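Local coordinates for protein heat shock protease HtrA (Thermotoga maritima, PDB 1L1J) that probably cleaves peptide bonds as a serine endopeptidase of the HtrA stress-response family, this chain being its trypsin-like protease domain, at residues V7-A12 and W133-G138; Y34-F39 and G49-V54. All blocks are in the same frame, centred on the assembly; numbering follows the deposited sequence.

Interaction 1: V7-A12 and W133-G138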
loop_
_atom_site.group_PDB
_atom_site.type_symbol
_atom_site.label_atom_id
_atom_site.label_comp_id
_atom_site.label_asym_id
_atom_site.label_seq_id
_atom_site.Cartn_x
_atom_site.Cartn_y
_atom_site.Cartn_z
ATOM N N VAL A 7 3.590 -3.701 18.475
ATOM C CA VAL A 7 2.801 -4.921 18.427
ATOM C C VAL A 7 1.332 -4.559 18.513
ATOM O O VAL A 7 0.483 -5.118 17.805
ATOM C CB VAL A 7 3.149 -5.851 19.600
ATOM C CG1 VAL A 7 2.263 -7.098 19.567
ATOM C CG2 VAL A 7 4.617 -6.225 19.527
ATOM N N ASN A 8 1.042 -3.609 19.389
ATOM C CA ASN A 8 -0.326 -3.164 19.581
ATOM C C ASN A 8 -0.900 -2.568 18.308
ATOM O O ASN A 8 -1.948 -3.007 17.855
ATOM C CB ASN A 8 -0.378 -2.164 20.727
ATOM C CG ASN A 8 -0.141 -2.825 22.072
ATOM O OD1 ASN A 8 0.531 -2.264 22.951
ATOM N ND2 ASN A 8 -0.701 -4.027 22.244
ATOM N N VAL A 9 -0.217 -1.591 17.719
ATOM C CA VAL A 9 -0.718 -0.975 16.493
ATOM C C VAL A 9 -1.109 -2.009 15.439
ATOM O O VAL A 9 -2.235 -1.995 14.927
ATOM C CB VAL A 9 0.313 -0.008 15.878
ATOM C CG1 VAL A 9 -0.024 0.264 14.413
ATOM C CG2 VAL A 9 0.301 1.301 16.650
ATOM N N VAL A 10 -0.180 -2.902 15.123
ATOM C CA VAL A 10 -0.406 -3.944 14.131
ATOM C C VAL A 10 -1.667 -4.736 14.474
ATOM O O VAL A 10 -2.569 -4.887 13.641
ATOM C CB VAL A 10 0.821 -4.893 14.058
ATOM C CG1 VAL A 10 0.481 -6.158 13.277
ATOM C CG2 VAL A 10 1.977 -4.175 13.387
ATOM N N GLU A 11 -1.720 -5.236 15.706
ATOM C CA GLU A 11 -2.864 -6.003 16.181
ATOM C C GLU A 11 -4.134 -5.213 15.887
ATOM O O GLU A 11 -5.185 -5.786 15.599
ATOM C CB GLU A 11 -2.758 -6.225 17.691
ATOM C CG GLU A 11 -3.144 -7.610 18.142
ATOM C CD GLU A 11 -2.062 -8.624 17.818
ATOM O OE1 GLU A 11 -0.995 -8.578 18.479
ATOM O OE2 GLU A 11 -2.274 -9.453 16.895
ATOM N N ALA A 12 -4.023 -3.890 15.961
ATOM C CA ALA A 12 -5.156 -3.011 15.726
ATOM C C ALA A 12 -5.423 -2.663 14.274
ATOM O O ALA A 12 -6.576 -2.540 13.882
ATOM C CB ALA A 12 -4.993 -1.726 16.521
ATOM N N TRP A 133 8.824 6.684 14.965
ATOM C CA TRP A 133 8.662 5.339 14.430
ATOM C C TRP A 133 7.566 5.255 13.384
ATOM O O TRP A 133 6.494 5.832 13.553
ATOM C CB TRP A 133 8.344 4.338 15.548
ATOM C CG TRP A 133 9.391 4.255 16.604
ATOM C CD1 TRP A 133 9.386 4.885 17.810
ATOM C CD2 TRP A 133 10.612 3.504 16.547
ATOM N NE1 TRP A 133 10.531 4.578 18.509
ATOM C CE2 TRP A 133 11.305 3.738 17.752
ATOM C CE3 TRP A 133 11.197 2.666 15.584
ATOM C CZ2 TRP A 133 12.538 3.154 18.035
ATOM C CZ3 TRP A 133 12.426 2.085 15.860
ATOM C CH2 TRP A 133 13.085 2.337 17.072
ATOM N N ALA A 134 7.852 4.536 12.302
ATOM C CA ALA A 134 6.881 4.318 11.233
ATOM C C ALA A 134 6.714 2.801 11.065
ATOM O O ALA A 134 7.692 2.054 11.024
ATOM C CB ALA A 134 7.364 4.932 9.948
ATOM N N ILE A 135 5.477 2.340 10.971
ATOM C CA ILE A 135 5.262 0.917 10.842
ATOM C C ILE A 135 4.636 0.652 9.486
ATOM O O ILE A 135 3.536 1.112 9.221
ATOM C CB ILE A 135 4.333 0.412 11.980
ATOM C CG1 ILE A 135 4.730 1.070 13.309
ATOM C CG2 ILE A 135 4.455 -1.096 12.132
ATOM C CD1 ILE A 135 3.819 0.728 14.470
ATOM N N ALA A 136 5.344 -0.064 8.621
ATOM C CA ALA A 136 4.823 -0.382 7.299
ATOM C C ALA A 136 4.059 -1.694 7.386
ATOM O O ALA A 136 4.568 -2.669 7.948
ATOM C CB ALA A 136 5.952 -0.520 6.330
ATOM N N ILE A 137 2.834 -1.733 6.865
ATOM C CA ILE A 137 2.065 -2.976 6.913
ATOM C C ILE A 137 1.673 -3.424 5.522
ATOM O O ILE A 137 1.261 -2.610 4.687
ATOM C CB ILE A 137 0.781 -2.859 7.752
ATOM C CG1 ILE A 137 1.099 -2.327 9.151
ATOM C CG2 ILE A 137 0.147 -4.234 7.892
ATOM C CD1 ILE A 137 0.087 -2.686 10.203
ATOM N N GLY A 138 1.811 -4.722 5.268
ATOM C CA GLY A 138 1.474 -5.255 3.961
ATOM C C GLY A 138 0.634 -6.508 4.073
ATOM O O GLY A 138 0.452 -7.041 5.178
#
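In the two-barrel fold of the trypsin-like proteases, Val9 and Val10 of the N-terminal helix 5-13 pack on Ile135 and Ile137 of strand 133-138, joining the start of the chain to the sheet of the second barrel. Helix and strand run roughly the same way, their axes 34° apart and 10.1 Å apart at closest approach. The contact is wholly apolar. Two consecutive helix residues reach the strand, and on the strand every second residue answers, since Ile135 and Ile137 lie on the same sheet face; beta-branched side chains suit this face because they fill it close to the backbone. The CG1 arm of Ile135 runs out to Val9, where its CD1 stands 3.8 Å from Val9 CB and also near CG1. Leu188 and Val147, on the strands flanking 133-138, widen the floor beneath Val9 and Val10 respectively. Val10 uses a single methyl: chi1 of 167° turns CG1 away from the backbone N and leaves CG2 beside it, and CG2 is the branch that meets both isoleucines. It rests over both methyls from one side, 4.1 Å from Ile135 CG2 and 4.0 Å from Ile137 CD1.

Interaction 2: Y34-F39 and G49-V54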
loop_
_atom_site.group_PDB
_atom_site.type_symbol
_atom_site.label_atom_id
_atom_site.label_comp_id
_atom_site.label_asym_id
_atom_site.label_seq_id
_atom_site.Cartn_x
_atom_site.Cartn_y
_atom_site.Cartn_z
ATOM N N TYR A 34 9.955 -5.320 -12.536
ATOM C CA TYR A 34 10.630 -5.274 -11.249
ATOM C C TYR A 34 9.768 -6.010 -10.219
ATOM O O TYR A 34 10.245 -6.904 -9.513
ATOM C CB TYR A 34 10.855 -3.820 -10.801
ATOM C CG TYR A 34 11.884 -3.683 -9.691
ATOM C CD1 TYR A 34 13.252 -3.694 -9.980
ATOM C CD2 TYR A 34 11.495 -3.640 -8.348
ATOM C CE1 TYR A 34 14.209 -3.676 -8.966
ATOM C CE2 TYR A 34 12.442 -3.626 -7.326
ATOM C CZ TYR A 34 13.799 -3.648 -7.643
ATOM O OH TYR A 34 14.746 -3.681 -6.640
ATOM N N PHE A 35 8.489 -5.640 -10.172
ATOM C CA PHE A 35 7.512 -6.191 -9.229
ATOM C C PHE A 35 7.224 -7.696 -9.334
ATOM O O PHE A 35 7.095 -8.384 -8.315
ATOM C CB PHE A 35 6.201 -5.405 -9.349
ATOM C CG PHE A 35 6.339 -3.942 -9.026
ATOM C CD1 PHE A 35 7.306 -3.160 -9.655
ATOM C CD2 PHE A 35 5.493 -3.339 -8.102
ATOM C CE1 PHE A 35 7.434 -1.798 -9.369
ATOM C CE2 PHE A 35 5.612 -1.977 -7.808
ATOM C CZ PHE A 35 6.589 -1.207 -8.449
ATOM N N GLU A 36 7.106 -8.202 -10.556
ATOM C CA GLU A 36 6.845 -9.620 -10.750
ATOM C C GLU A 36 8.047 -10.432 -10.289
ATOM O O GLU A 36 7.899 -11.550 -9.801
ATOM C CB GLU A 36 6.534 -9.902 -12.222
ATOM C CG GLU A 36 6.854 -11.308 -12.703
ATOM C CD GLU A 36 8.207 -11.385 -13.410
ATOM O OE1 GLU A 36 8.434 -10.582 -14.348
ATOM O OE2 GLU A 36 9.039 -12.246 -13.035
ATOM N N GLN A 37 9.236 -9.855 -10.418
ATOM C CA GLN A 37 10.438 -10.559 -10.016
ATOM C C GLN A 37 10.576 -10.614 -8.503
ATOM O O GLN A 37 11.150 -11.563 -7.959
ATOM C CB GLN A 37 11.680 -9.902 -10.624
ATOM C CG GLN A 37 12.754 -10.913 -11.048
ATOM C CD GLN A 37 14.149 -10.301 -11.180
ATOM O OE1 GLN A 37 14.347 -9.291 -11.874
ATOM N NE2 GLN A 37 15.126 -10.917 -10.510
ATOM N N PHE A 38 10.051 -9.601 -7.816
ATOM C CA PHE A 38 10.133 -9.573 -6.356
ATOM C C PHE A 38 9.310 -10.711 -5.763
ATOM O O PHE A 38 9.809 -11.487 -4.942
ATOM C CB PHE A 38 9.626 -8.243 -5.799
ATOM C CG PHE A 38 9.667 -8.163 -4.295
ATOM C CD1 PHE A 38 10.863 -7.943 -3.629
ATOM C CD2 PHE A 38 8.511 -8.345 -3.544
ATOM C CE1 PHE A 38 10.908 -7.904 -2.236
ATOM C CE2 PHE A 38 8.547 -8.309 -2.142
ATOM C CZ PHE A 38 9.745 -8.090 -1.493
ATOM N N PHE A 39 8.048 -10.807 -6.171
ATOM C CA PHE A 39 7.189 -11.871 -5.673
ATOM C C PHE A 39 7.730 -13.235 -6.118
ATOM O O PHE A 39 7.891 -14.153 -5.312
ATOM C CB PHE A 39 5.758 -11.696 -6.190
ATOM C CG PHE A 39 5.054 -10.493 -5.644
ATOM C CD1 PHE A 39 4.873 -9.354 -6.429
ATOM C CD2 PHE A 39 4.542 -10.501 -4.348
ATOM C CE1 PHE A 39 4.189 -8.243 -5.934
ATOM C CE2 PHE A 39 3.859 -9.397 -3.844
ATOM C CZ PHE A 39 3.681 -8.270 -4.639
ATOM N N GLY A 49 1.221 -21.189 -11.078
ATOM C CA GLY A 49 0.720 -20.384 -12.177
ATOM C C GLY A 49 0.564 -18.907 -11.884
ATOM O O GLY A 49 -0.422 -18.288 -12.283
ATOM N N PHE A 50 1.542 -18.330 -11.198
ATOM C CA PHE A 50 1.475 -16.918 -10.870
ATOM C C PHE A 50 1.568 -16.044 -12.111
ATOM O O PHE A 50 0.570 -15.476 -12.536
ATOM C CB PHE A 50 2.586 -16.539 -9.900
ATOM C CG PHE A 50 2.367 -15.214 -9.248
ATOM C CD1 PHE A 50 1.329 -15.043 -8.343
ATOM C CD2 PHE A 50 3.155 -14.123 -9.582
ATOM C CE1 PHE A 50 1.073 -13.803 -7.784
ATOM C CE2 PHE A 50 2.909 -12.877 -9.029
ATOM C CZ PHE A 50 1.865 -12.715 -8.129
ATOM N N GLU A 51 2.768 -15.943 -12.682
ATOM C CA GLU A 51 3.017 -15.143 -13.884
ATOM C C GLU A 51 1.863 -15.161 -14.881
ATOM O O GLU A 51 1.155 -14.165 -15.051
ATOM C CB GLU A 51 4.293 -15.627 -14.582
ATOM C CG GLU A 51 5.578 -15.180 -13.907
ATOM C CD GLU A 51 6.815 -15.880 -14.457
ATOM O OE1 GLU A 51 6.946 -17.109 -14.263
ATOM O OE2 GLU A 51 7.663 -15.204 -15.081
ATOM N N ARG A 52 1.672 -16.291 -15.549
ATOM C CA ARG A 52 0.596 -16.399 -16.523
ATOM C C ARG A 52 -0.726 -15.837 -15.977
ATOM O O ARG A 52 -1.357 -15.001 -16.623
ATOM C CB ARG A 52 0.426 -17.867 -16.948
ATOM C CG ARG A 52 0.597 -18.117 -18.457
ATOM C CD ARG A 52 0.714 -19.615 -18.772
ATOM N NE ARG A 52 -0.175 -20.063 -19.850
ATOM C CZ ARG A 52 0.082 -19.962 -21.157
ATOM N NH1 ARG A 52 1.218 -19.425 -21.584
ATOM N NH2 ARG A 52 -0.805 -20.412 -22.041
ATOM N N GLN A 53 -1.117 -16.261 -14.777
ATOM C CA GLN A 53 -2.379 -15.823 -14.181
ATOM C C GLN A 53 -2.472 -14.436 -13.535
ATOM O O GLN A 53 -3.542 -13.826 -13.550
ATOM C CB GLN A 53 -2.854 -16.860 -13.156
ATOM C CG GLN A 53 -3.089 -18.258 -13.733
ATOM C CD GLN A 53 -3.775 -19.200 -12.748
ATOM O OE1 GLN A 53 -4.960 -19.044 -12.438
ATOM N NE2 GLN A 53 -3.028 -20.179 -12.250
ATOM N N VAL A 54 -1.378 -13.929 -12.973
ATOM C CA VAL A 54 -1.424 -12.634 -12.288
ATOM C C VAL A 54 -0.806 -11.454 -13.033
ATOM O O VAL A 54 0.201 -11.585 -13.725
ATOM C CB VAL A 54 -0.774 -12.730 -10.883
ATOM C CG1 VAL A 54 -0.964 -11.426 -10.123
ATOM C CG2 VAL A 54 -1.398 -13.871 -10.104
HETATM O O HOH W 1 9.499 -14.846 -13.131
#
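Phe39 and Phe50 form the apolar side of a contact between helix 33-42 and the short helix 50-53, while the carboxylates of Glu36 and Glu51 come together on its polar side. The packed part joins the CB methylene of Phe39 to the ring of Phe50, obliquely, with CB 4.2 Å from Phe50 CE2. Phe50 sends its ring toward the longer helix because chi1 of -165° swings CG away from the backbone N, and Val54 CB lies 3.7 Å above one face, offset toward the rim. Leu57 touches both phenylalanines from strand 54-64, so large apolar groups suit both positions. Beside them the contact turns looser and wetter. The two carboxylates, both partly exposed, do not bond directly; Glu36 OE2 and Glu51 OE2 stand 3.9 Å apart, and the carboxylate planes are inclined by 30°. A water off to one side bridges them, the two oxygens at nearly a right angle about it; it gives one hydrogen to Glu36 OE2 at 2.6 Å and the other, in a weak bond, to Glu51 OE2 at 2.7 Å. It probably eases the repulsion of the two charges, as does Lys40, whose NZ makes a salt bridge with Glu51 OE1. Gly49 is the N-cap of helix 50-53; lacking a side chain, it leaves Gln53 NE2 close enough to bond weakly to Gly49 O. Beyond the contact, the longer helix turns Phe35 edge-to-face with His74, predicted to belong to the charge relay system, and sets Phe39 near Gly181, predicted to bind substrate. Such a long insertion between the first two strands of the first barrel, here 17-23 and 54-64, is typical of HtrA proteases, where it is called loop LA; its place over the catalytic site is consistent with a resting, covered protease.

How the interactions relate
Interaction 2 is nested within the span that interaction 1 closes: 7-12 comes first, 34-39 and 49-54 follow, and 133-138 comes last. Their centres are 27 Å apart and their nearest atoms about 9 Å, without touching. Interaction 1 belongs to the second barrel, onto whose sheet the N-terminal helix folds back before the chain enters the first barrel; interaction 2 lies in the insertion between strands 17-23 and 54-64 of that first barrel. Both come near the predicted catalytic region: the side chain of Ile137 is about 6 Å from that of Asn182, and that of Phe39 is about 4 Å from Gly181. Both lie close to the predicted substrate-binding residues 181-183, interaction 2 the nearer.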